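Local coordinates for methyltransferase (Streptococcus mutans, PDB 2B78), which is probably an S-adenosylmethionine-dependent methyltransferase that may act on RNA, pairing a PUA-like domain with a Rossmann-like catalytic domain, at residues K3-L14 with Q37-L46; L197-E205 with L359-A367. All blocks are in the same frame, centred on the assembly; numbering follows the deposited sequence.

Overall arrangement
The two contacts lie in different domains and do not touch: their centres are 35 Å apart and their nearest atoms about 16 Å. Contact 1, centred 31 Å from the centre of the chain, joins an edge strand and the first helix to the sheet of the N-terminal PUA-like domain. Contact 2, only 9 Å from that centre, is more buried and belongs to the methyltransferase domain, where helix 200-210 meets the chain leaving strand 355-360. Both are away from the residues that bind S-adenosyl-L-homocysteine, D242, R246, D271 and V272; the ligand is absent here. In the seven-stranded sheet, strand 237-242, which ends at D242, and strand 355-360 of contact 2 lie on different sides of the central strand 286-291.

Contact 1: residues K3-L14 with Q37-L46; sequences KLMVGSFAEKKL and QLYSDADIFL
Y39 O is gripped from two neighbouring residues: V6 N gives it a nearly straight hydrogen bond (2.8 Å, 167° at the hydrogen), and M5 CA lies 3.3 Å from the same oxygen in a CA-H...O contact. They belong to the parallel pairing of edge strand 2-5 with strand 34-39 in the mixed sheet of the PUA-like domain. One step back, L4 uses both backbone polar atoms, giving its N-H to Q37 O and taking that of Y39 N on L4 O at 2.8 Å. On the sheet face carrying K3, M5 and Y39, the lysine chain runs extended until a bend at chi4 (69°) lays NZ over one face of the Y39 ring. This cation-pi contact puts K3 NZ 3.4 Å from the ring centroid, shifted toward the rim, and a long salt bridge to D43 OD1 gives the ammonium a second, anionic neighbour. On the face carrying L4 and L38, apolar side chains meet helix 8-16. There L38 forks, its CD2 lying beside L4 CD2 while its CD1 meets L14 CD1 of the helix at 3.5 Å. L46 CD1 touches both V6 CG2 and E11 CG, extending the helix-to-sheet packing. S40 OG accepts from A42 N, making an ST turn, and from I44 N, which secures the S40-D43 turn. E11 reaches this turn from the helix: its OE1 ends 3.2 Å from S40 CB and 2.7 Å from water 1, which accepts the N-H of D41.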
loop_
_atom_site.group_PDB
_atom_site.type_symbol
_atom_site.label_atom_id
_atom_site.label_comp_id
_atom_site.label_asym_id
_atom_site.label_seq_id
_atom_site.Cartn_x
_atom_site.Cartn_y
_atom_site.Cartn_z
ATOM N N LYS A 3 -31.478 -5.304 -12.686
ATOM C CA LYS A 3 -30.865 -4.853 -13.931
ATOM C C LYS A 3 -30.634 -3.351 -13.791
ATOM O O LYS A 3 -31.580 -2.557 -13.802
ATOM C CB LYS A 3 -31.804 -5.143 -15.106
ATOM C CG LYS A 3 -31.541 -4.349 -16.381
ATOM C CD LYS A 3 -32.703 -4.531 -17.363
ATOM C CE LYS A 3 -32.661 -3.534 -18.519
ATOM N NZ LYS A 3 -31.536 -3.764 -19.464
ATOM N N LEU A 4 -29.372 -2.969 -13.647
ATOM C CA LEU A 4 -29.010 -1.570 -13.482
ATOM C C LEU A 4 -28.633 -0.941 -14.815
ATOM O O LEU A 4 -27.681 -1.375 -15.469
ATOM C CB LEU A 4 -27.841 -1.461 -12.500
ATOM C CG LEU A 4 -27.318 -0.084 -12.085
ATOM C CD1 LEU A 4 -28.440 0.733 -11.450
ATOM C CD2 LEU A 4 -26.165 -0.266 -11.097
ATOM N N MET A 5 -29.389 0.070 -15.232
ATOM C CA MET A 5 -29.089 0.747 -16.489
ATOM C C MET A 5 -28.089 1.839 -16.138
ATOM O O MET A 5 -28.340 2.667 -15.263
ATOM C CB MET A 5 -30.355 1.352 -17.100
ATOM C CG MET A 5 -30.170 1.818 -18.538
ATOM S SD MET A 5 -31.711 2.389 -19.293
ATOM C CE MET A 5 -32.489 0.814 -19.669
ATOM N N VAL A 6 -26.948 1.835 -16.814
ATOM C CA VAL A 6 -25.906 2.803 -16.522
ATOM C C VAL A 6 -25.811 3.965 -17.501
ATOM O O VAL A 6 -26.294 3.889 -18.626
ATOM C CB VAL A 6 -24.546 2.089 -16.434
ATOM C CG1 VAL A 6 -24.653 0.940 -15.441
ATOM C CG2 VAL A 6 -24.130 1.565 -17.805
ATOM N N GLY A 7 -25.176 5.041 -17.047
ATOM C CA GLY A 7 -25.009 6.225 -17.871
ATOM C C GLY A 7 -23.951 6.060 -18.942
ATOM O O GLY A 7 -23.185 5.093 -18.934
ATOM N N SER A 8 -23.900 7.014 -19.866
ATOM C CA SER A 8 -22.938 6.969 -20.952
ATOM C C SER A 8 -21.501 6.855 -20.441
ATOM O O SER A 8 -20.740 5.997 -20.895
ATOM C CB SER A 8 -23.085 8.219 -21.828
ATOM O OG SER A 8 -22.241 8.132 -22.964
ATOM N N PHE A 9 -21.130 7.714 -19.493
ATOM C CA PHE A 9 -19.773 7.692 -18.950
ATOM C C PHE A 9 -19.457 6.351 -18.287
ATOM O O PHE A 9 -18.399 5.768 -18.520
ATOM C CB PHE A 9 -19.586 8.817 -17.925
ATOM C CG PHE A 9 -18.171 9.316 -17.835
ATOM C CD1 PHE A 9 -17.634 10.096 -18.857
ATOM C CD2 PHE A 9 -17.367 8.989 -16.749
ATOM C CE1 PHE A 9 -16.313 10.540 -18.797
ATOM C CE2 PHE A 9 -16.046 9.426 -16.677
ATOM C CZ PHE A 9 -15.517 10.203 -17.704
ATOM N N ALA A 10 -20.365 5.871 -17.446
ATOM C CA ALA A 10 -20.162 4.592 -16.776
ATOM C C ALA A 10 -19.940 3.504 -17.821
ATOM O O ALA A 10 -19.098 2.622 -17.649
ATOM C CB ALA A 10 -21.381 4.255 -15.913
ATOM N N GLU A 11 -20.691 3.586 -18.912
ATOM C CA GLU A 11 -20.611 2.619 -20.005
ATOM C C GLU A 11 -19.236 2.562 -20.679
ATOM O O GLU A 11 -18.627 1.497 -20.768
ATOM C CB GLU A 11 -21.676 2.946 -21.060
ATOM C CG GLU A 11 -21.864 1.864 -22.105
ATOM C CD GLU A 11 -22.817 2.274 -23.214
ATOM O OE1 GLU A 11 -23.854 2.894 -22.910
ATOM O OE2 GLU A 11 -22.529 1.966 -24.390
ATOM N N LYS A 12 -18.748 3.700 -21.162
ATOM C CA LYS A 12 -17.453 3.719 -21.830
ATOM C C LYS A 12 -16.355 3.168 -20.923
ATOM O O LYS A 12 -15.460 2.462 -21.382
ATOM C CB LYS A 12 -17.101 5.141 -22.304
ATOM C CG LYS A 12 -16.989 6.180 -21.201
ATOM C CD LYS A 12 -16.963 7.608 -21.758
ATOM C CE LYS A 12 -15.551 8.159 -21.968
ATOM N NZ LYS A 12 -14.761 7.507 -23.054
ATOM N N LYS A 13 -16.425 3.472 -19.632
ATOM C CA LYS A 13 -15.415 2.970 -18.708
ATOM C C LYS A 13 -15.501 1.453 -18.609
ATOM O O LYS A 13 -14.483 0.762 -18.682
ATOM C CB LYS A 13 -15.586 3.612 -17.329
ATOM C CG LYS A 13 -15.200 5.082 -17.313
ATOM C CD LYS A 13 -15.535 5.766 -15.998
ATOM C CE LYS A 13 -14.585 5.358 -14.888
ATOM N NZ LYS A 13 -14.821 6.163 -13.655
ATOM N N LEU A 14 -16.716 0.934 -18.453
ATOM C CA LEU A 14 -16.911 -0.509 -18.371
ATOM C C LEU A 14 -16.352 -1.178 -19.613
ATOM O O LEU A 14 -15.606 -2.150 -19.515
ATOM C CB LEU A 14 -18.399 -0.853 -18.228
ATOM C CG LEU A 14 -19.010 -0.688 -16.837
ATOM C CD1 LEU A 14 -20.527 -0.857 -16.904
ATOM C CD2 LEU A 14 -18.382 -1.715 -15.894
ATOM N N GLN A 37 -26.753 -6.799 -12.633
ATOM C CA GLN A 37 -26.355 -6.953 -14.019
ATOM C C GLN A 37 -26.402 -5.554 -14.596
ATOM O O GLN A 37 -27.426 -4.876 -14.511
ATOM C CB GLN A 37 -27.326 -7.849 -14.781
ATOM C CG GLN A 37 -27.447 -9.257 -14.234
ATOM C CD GLN A 37 -28.277 -10.139 -15.145
ATOM O OE1 GLN A 37 -29.395 -9.777 -15.529
ATOM N NE2 GLN A 37 -27.735 -11.302 -15.502
ATOM N N LEU A 38 -25.285 -5.122 -15.166
ATOM C CA LEU A 38 -25.187 -3.791 -15.746
ATOM C C LEU A 38 -25.609 -3.784 -17.205
ATOM O O LEU A 38 -25.187 -4.641 -17.981
ATOM C CB LEU A 38 -23.749 -3.291 -15.642
ATOM C CG LEU A 38 -23.153 -3.363 -14.235
ATOM C CD1 LEU A 38 -21.726 -2.851 -14.260
ATOM C CD2 LEU A 38 -24.009 -2.543 -13.279
ATOM N N TYR A 39 -26.429 -2.798 -17.565
ATOM C CA TYR A 39 -26.923 -2.637 -18.931
ATOM C C TYR A 39 -26.753 -1.188 -19.400
ATOM O O TYR A 39 -26.816 -0.257 -18.595
ATOM C CB TYR A 39 -28.409 -3.004 -18.999
ATOM C CG TYR A 39 -28.686 -4.486 -19.089
ATOM C CD1 TYR A 39 -28.861 -5.106 -20.325
ATOM C CD2 TYR A 39 -28.767 -5.274 -17.939
ATOM C CE1 TYR A 39 -29.115 -6.480 -20.414
ATOM C CE2 TYR A 39 -29.016 -6.644 -18.018
ATOM C CZ TYR A 39 -29.188 -7.238 -19.259
ATOM O OH TYR A 39 -29.431 -8.590 -19.346
ATOM N N SER A 40 -26.546 -1.004 -20.701
ATOM C CA SER A 40 -26.398 0.337 -21.269
ATOM C C SER A 40 -27.796 0.921 -21.457
ATOM O O SER A 40 -28.790 0.274 -21.116
ATOM C CB SER A 40 -25.702 0.269 -22.629
ATOM O OG SER A 40 -26.534 -0.381 -23.570
ATOM N N ASP A 41 -27.870 2.134 -22.000
ATOM C CA ASP A 41 -29.151 2.801 -22.239
ATOM C C ASP A 41 -29.888 2.168 -23.414
ATOM O O ASP A 41 -31.080 2.413 -23.619
ATOM C CB ASP A 41 -28.941 4.298 -22.512
ATOM C CG ASP A 41 -27.865 4.562 -23.553
ATOM O OD1 ASP A 41 -27.864 3.879 -24.600
ATOM O OD2 ASP A 41 -27.020 5.462 -23.329
ATOM N N ALA A 42 -29.169 1.353 -24.180
ATOM C CA ALA A 42 -29.737 0.665 -25.332
ATOM C C ALA A 42 -30.145 -0.748 -24.935
ATOM O O ALA A 42 -30.428 -1.589 -25.789
ATOM C CB ALA A 42 -28.719 0.617 -26.468
ATOM N N ASP A 43 -30.162 -1.003 -23.630
ATOM C CA ASP A 43 -30.542 -2.307 -23.098
ATOM C C ASP A 43 -29.572 -3.422 -23.461
ATOM O O ASP A 43 -29.972 -4.583 -23.578
ATOM C CB ASP A 43 -31.943 -2.685 -23.578
ATOM C CG ASP A 43 -32.998 -1.715 -23.100
ATOM O OD1 ASP A 43 -33.126 -1.540 -21.869
ATOM O OD2 ASP A 43 -33.702 -1.129 -23.954
ATOM N N ILE A 44 -28.303 -3.076 -23.645
ATOM C CA ILE A 44 -27.296 -4.074 -23.980
ATOM C C ILE A 44 -26.581 -4.522 -22.707
ATOM O O ILE A 44 -26.253 -3.703 -21.852
ATOM C CB ILE A 44 -26.249 -3.519 -24.968
ATOM C CG1 ILE A 44 -26.949 -2.944 -26.205
ATOM C CG2 ILE A 44 -25.275 -4.618 -25.358
ATOM C CD1 ILE A 44 -27.843 -3.926 -26.944
ATOM N N PHE A 45 -26.348 -5.828 -22.589
ATOM C CA PHE A 45 -25.687 -6.391 -21.414
ATOM C C PHE A 45 -24.218 -5.990 -21.346
ATOM O O PHE A 45 -23.454 -6.251 -22.276
ATOM C CB PHE A 45 -25.802 -7.917 -21.438
ATOM C CG PHE A 45 -25.177 -8.592 -20.253
ATOM C CD1 PHE A 45 -25.670 -8.373 -18.971
ATOM C CD2 PHE A 45 -24.099 -9.454 -20.420
ATOM C CE1 PHE A 45 -25.098 -9.001 -17.869
ATOM C CE2 PHE A 45 -23.516 -10.089 -19.324
ATOM C CZ PHE A 45 -24.017 -9.862 -18.045
ATOM N N LEU A 46 -23.822 -5.365 -20.239
ATOM C CA LEU A 46 -22.437 -4.923 -20.070
ATOM C C LEU A 46 -21.652 -5.766 -19.071
ATOM O O LEU A 46 -20.428 -5.639 -18.972
ATOM C CB LEU A 46 -22.403 -3.453 -19.637
ATOM C CG LEU A 46 -22.997 -2.428 -20.615
ATOM C CD1 LEU A 46 -23.054 -1.063 -19.941
ATOM C CD2 LEU A 46 -22.156 -2.368 -21.888
HETATM O O HOH W 1 -25.688 4.078 -21.288
HETATM O O HOH W 2 -17.538 -4.902 -19.950
#

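Contact 2: residues L197-E205 with L359-A367; sequences LDQRQVRNE and LQQLPSDFA
Helix 200-210 of the Rossmann-like methyltransferase domain, together with the short 3-10 segment before it, packs against the chain that leaves edge strand 355-360 and turns at P363-F366. R200 and D365 meet from opposite directions in a two-nitrogen, end-on salt bridge. R200 NH2 gives D365 OD1 a short, straight bond (2.7 Å, 172°) lying in the guanidinium plane, while NH1 holds D365 OD2 at 3.2 Å. The two groups are not coplanar: their planes stand 58° apart, and both carboxylate oxygens are met from above their own plane. A bend at chi3 (67°) turns the otherwise extended arginine toward this partner. D365 OD2 also accepts from R98 N, which ties the pair to strand 96-101. Next to it the F366 ring lies under D198, whose CB sits over the ring centre at 3.6 Å in a CH-pi contact; L197 CB comes in at the ring edge. P363 packs against the start of the helix, with its CD 3.2 Å from D198 O and its CB against R200 NH2 and the Q201 amide. Two waters extend that amide: water 3 joins Q201 NE2 to S364 N, and water 4 bridges Q201 OE1 and Q361 O. Farther along the helix, Q360 OE1 rests near V202 and E205. The strand concerned flanks antiparallel 379-384, and the resulting order 3-2-1-4-5-7-6 is the hallmark of the class I methyltransferase fold.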
loop_
_atom_site.group_PDB
_atom_site.type_symbol
_atom_site.label_atom_id
_atom_site.label_comp_id
_atom_site.label_asym_id
_atom_site.label_seq_id
_atom_site.Cartn_x
_atom_site.Cartn_y
_atom_site.Cartn_z
ATOM N N LEU A 197 4.361 -3.612 2.427
ATOM C CA LEU A 197 5.027 -4.384 1.395
ATOM C C LEU A 197 5.137 -3.687 0.053
ATOM O O LEU A 197 6.067 -3.963 -0.707
ATOM C CB LEU A 197 4.323 -5.741 1.220
ATOM C CG LEU A 197 4.291 -6.659 2.457
ATOM C CD1 LEU A 197 3.541 -7.939 2.119
ATOM C CD2 LEU A 197 5.704 -6.993 2.905
ATOM N N ASP A 198 4.203 -2.790 -0.253
ATOM C CA ASP A 198 4.262 -2.106 -1.541
ATOM C C ASP A 198 5.495 -1.225 -1.731
ATOM O O ASP A 198 5.821 -0.853 -2.852
ATOM C CB ASP A 198 2.979 -1.292 -1.798
ATOM C CG ASP A 198 2.618 -0.365 -0.648
ATOM O OD1 ASP A 198 3.512 0.303 -0.102
ATOM O OD2 ASP A 198 1.415 -0.301 -0.302
ATOM N N GLN A 199 6.201 -0.899 -0.655
ATOM C CA GLN A 199 7.403 -0.066 -0.784
ATOM C C GLN A 199 8.700 -0.876 -0.885
ATOM O O GLN A 199 9.810 -0.338 -0.712
ATOM C CB GLN A 199 7.480 0.902 0.398
ATOM C CG GLN A 199 6.213 1.725 0.531
ATOM C CD GLN A 199 6.228 2.672 1.704
ATOM O OE1 GLN A 199 6.392 2.256 2.856
ATOM N NE2 GLN A 199 6.042 3.965 1.424
ATOM N N ARG A 200 8.555 -2.162 -1.190
ATOM C CA ARG A 200 9.697 -3.072 -1.292
ATOM C C ARG A 200 10.806 -2.626 -2.228
ATOM O O ARG A 200 11.983 -2.789 -1.924
ATOM C CB ARG A 200 9.232 -4.458 -1.739
ATOM C CG ARG A 200 10.382 -5.436 -1.989
ATOM C CD ARG A 200 9.866 -6.839 -2.283
ATOM N NE ARG A 200 9.147 -6.887 -3.548
ATOM C CZ ARG A 200 7.822 -6.898 -3.683
ATOM N NH1 ARG A 200 7.028 -6.869 -2.625
ATOM N NH2 ARG A 200 7.297 -6.928 -4.897
ATOM N N GLN A 201 10.442 -2.084 -3.380
ATOM C CA GLN A 201 11.465 -1.684 -4.333
ATOM C C GLN A 201 12.164 -0.394 -3.913
ATOM O O GLN A 201 13.289 -0.139 -4.323
ATOM C CB GLN A 201 10.850 -1.593 -5.737
ATOM C CG GLN A 201 10.135 -2.907 -6.106
ATOM C CD GLN A 201 9.642 -2.963 -7.535
ATOM O OE1 GLN A 201 9.546 -1.943 -8.219
ATOM N NE2 GLN A 201 9.306 -4.163 -7.990
ATOM N N VAL A 202 11.515 0.406 -3.074
ATOM C CA VAL A 202 12.135 1.639 -2.596
ATOM C C VAL A 202 13.169 1.226 -1.552
ATOM O O VAL A 202 14.282 1.766 -1.514
ATOM C CB VAL A 202 11.109 2.597 -1.943
ATOM C CG1 VAL A 202 11.804 3.886 -1.539
ATOM C CG2 VAL A 202 9.972 2.904 -2.914
ATOM N N ARG A 203 12.796 0.270 -0.698
ATOM C CA ARG A 203 13.718 -0.230 0.314
ATOM C C ARG A 203 14.879 -0.947 -0.376
ATOM O O ARG A 203 16.004 -0.912 0.114
ATOM C CB ARG A 203 13.011 -1.175 1.291
ATOM C CG ARG A 203 12.129 -0.453 2.308
ATOM C CD ARG A 203 11.582 -1.392 3.374
ATOM N NE ARG A 203 10.606 -2.338 2.825
ATOM C CZ ARG A 203 9.304 -2.094 2.721
ATOM N NH1 ARG A 203 8.809 -0.934 3.132
ATOM N NH2 ARG A 203 8.500 -3.009 2.200
ATOM N N ASN A 204 14.616 -1.593 -1.511
ATOM C CA ASN A 204 15.681 -2.275 -2.249
ATOM C C ASN A 204 16.757 -1.277 -2.692
ATOM O O ASN A 204 17.952 -1.579 -2.656
ATOM C CB ASN A 204 15.120 -2.990 -3.491
ATOM C CG ASN A 204 16.172 -3.825 -4.209
ATOM O OD1 ASN A 204 16.775 -4.737 -3.620
ATOM N ND2 ASN A 204 16.395 -3.526 -5.487
ATOM N N GLU A 205 16.324 -0.096 -3.133
ATOM C CA GLU A 205 17.254 0.940 -3.592
ATOM C C GLU A 205 18.159 1.392 -2.455
ATOM O O GLU A 205 19.354 1.633 -2.652
ATOM C CB GLU A 205 16.488 2.158 -4.122
ATOM C CG GLU A 205 15.644 1.872 -5.352
ATOM C CD GLU A 205 16.487 1.603 -6.578
ATOM O OE1 GLU A 205 17.141 2.554 -7.059
ATOM O OE2 GLU A 205 16.506 0.449 -7.056
ATOM N N LEU A 359 10.537 8.116 -10.458
ATOM C CA LEU A 359 9.183 7.941 -9.932
ATOM C C LEU A 359 8.967 6.436 -9.886
ATOM O O LEU A 359 9.122 5.750 -10.894
ATOM C CB LEU A 359 8.116 8.577 -10.838
ATOM C CG LEU A 359 6.654 8.161 -10.585
ATOM C CD1 LEU A 359 6.227 8.507 -9.157
ATOM C CD2 LEU A 359 5.741 8.861 -11.577
ATOM N N GLN A 360 8.649 5.915 -8.709
ATOM C CA GLN A 360 8.399 4.486 -8.563
ATOM C C GLN A 360 6.972 4.357 -8.071
ATOM O O GLN A 360 6.486 5.197 -7.313
ATOM C CB GLN A 360 9.354 3.862 -7.533
ATOM C CG GLN A 360 10.834 4.039 -7.844
ATOM C CD GLN A 360 11.735 3.591 -6.701
ATOM O OE1 GLN A 360 11.889 2.396 -6.441
ATOM N NE2 GLN A 360 12.331 4.556 -6.007
ATOM N N GLN A 361 6.283 3.318 -8.512
ATOM C CA GLN A 361 4.918 3.105 -8.066
ATOM C C GLN A 361 4.770 1.656 -7.628
ATOM O O GLN A 361 5.767 1.014 -7.291
ATOM C CB GLN A 361 3.925 3.487 -9.170
ATOM C CG GLN A 361 4.056 4.966 -9.577
ATOM C CD GLN A 361 2.823 5.527 -10.262
ATOM O OE1 GLN A 361 1.784 5.748 -9.627
ATOM N NE2 GLN A 361 2.929 5.763 -11.562
ATOM N N LEU A 362 3.552 1.135 -7.626
ATOM C CA LEU A 362 3.338 -0.230 -7.151
ATOM C C LEU A 362 4.140 -1.308 -7.854
ATOM O O LEU A 362 4.293 -1.302 -9.081
ATOM C CB LEU A 362 1.850 -0.596 -7.211
ATOM C CG LEU A 362 0.900 0.176 -6.286
ATOM C CD1 LEU A 362 -0.507 -0.289 -6.554
ATOM C CD2 LEU A 362 1.268 -0.032 -4.810
ATOM N N PRO A 363 4.686 -2.249 -7.068
ATOM C CA PRO A 363 5.476 -3.365 -7.591
ATOM C C PRO A 363 4.498 -4.402 -8.163
ATOM O O PRO A 363 3.313 -4.403 -7.810
ATOM C CB PRO A 363 6.255 -3.832 -6.361
ATOM C CG PRO A 363 5.303 -3.546 -5.247
ATOM C CD PRO A 363 4.798 -2.169 -5.600
ATOM N N SER A 364 4.989 -5.268 -9.051
ATOM C CA SER A 364 4.155 -6.264 -9.731
ATOM C C SER A 364 3.198 -7.121 -8.904
ATOM O O SER A 364 2.149 -7.551 -9.419
ATOM C CB SER A 364 5.043 -7.188 -10.562
ATOM O OG SER A 364 5.888 -7.937 -9.714
ATOM N N ASP A 365 3.540 -7.391 -7.648
ATOM C CA ASP A 365 2.655 -8.200 -6.814
ATOM C C ASP A 365 1.430 -7.401 -6.400
ATOM O O ASP A 365 0.361 -7.963 -6.171
ATOM C CB ASP A 365 3.396 -8.771 -5.594
ATOM C CG ASP A 365 4.095 -7.714 -4.769
ATOM O OD1 ASP A 365 4.671 -6.779 -5.356
ATOM O OD2 ASP A 365 4.092 -7.845 -3.522
ATOM N N PHE A 366 1.577 -6.087 -6.290
ATOM C CA PHE A 366 0.430 -5.240 -5.976
ATOM C C PHE A 366 -0.113 -4.899 -7.363
ATOM O O PHE A 366 -0.043 -3.752 -7.816
ATOM C CB PHE A 366 0.882 -3.980 -5.230
ATOM C CG PHE A 366 1.100 -4.197 -3.752
ATOM C CD1 PHE A 366 0.167 -3.734 -2.829
ATOM C CD2 PHE A 366 2.227 -4.872 -3.288
ATOM C CE1 PHE A 366 0.355 -3.938 -1.463
ATOM C CE2 PHE A 366 2.427 -5.084 -1.923
ATOM C CZ PHE A 366 1.485 -4.614 -1.008
ATOM N N ALA A 367 -0.621 -5.929 -8.041
ATOM C CA ALA A 367 -1.142 -5.816 -9.400
ATOM C C ALA A 367 -2.088 -4.656 -9.629
ATOM O O ALA A 367 -3.029 -4.421 -8.865
ATOM C CB ALA A 367 -1.821 -7.131 -9.821
HETATM O O HOH W 3 7.663 -4.920 -10.131
HETATM O O HOH W 4 8.465 0.750 -6.880
#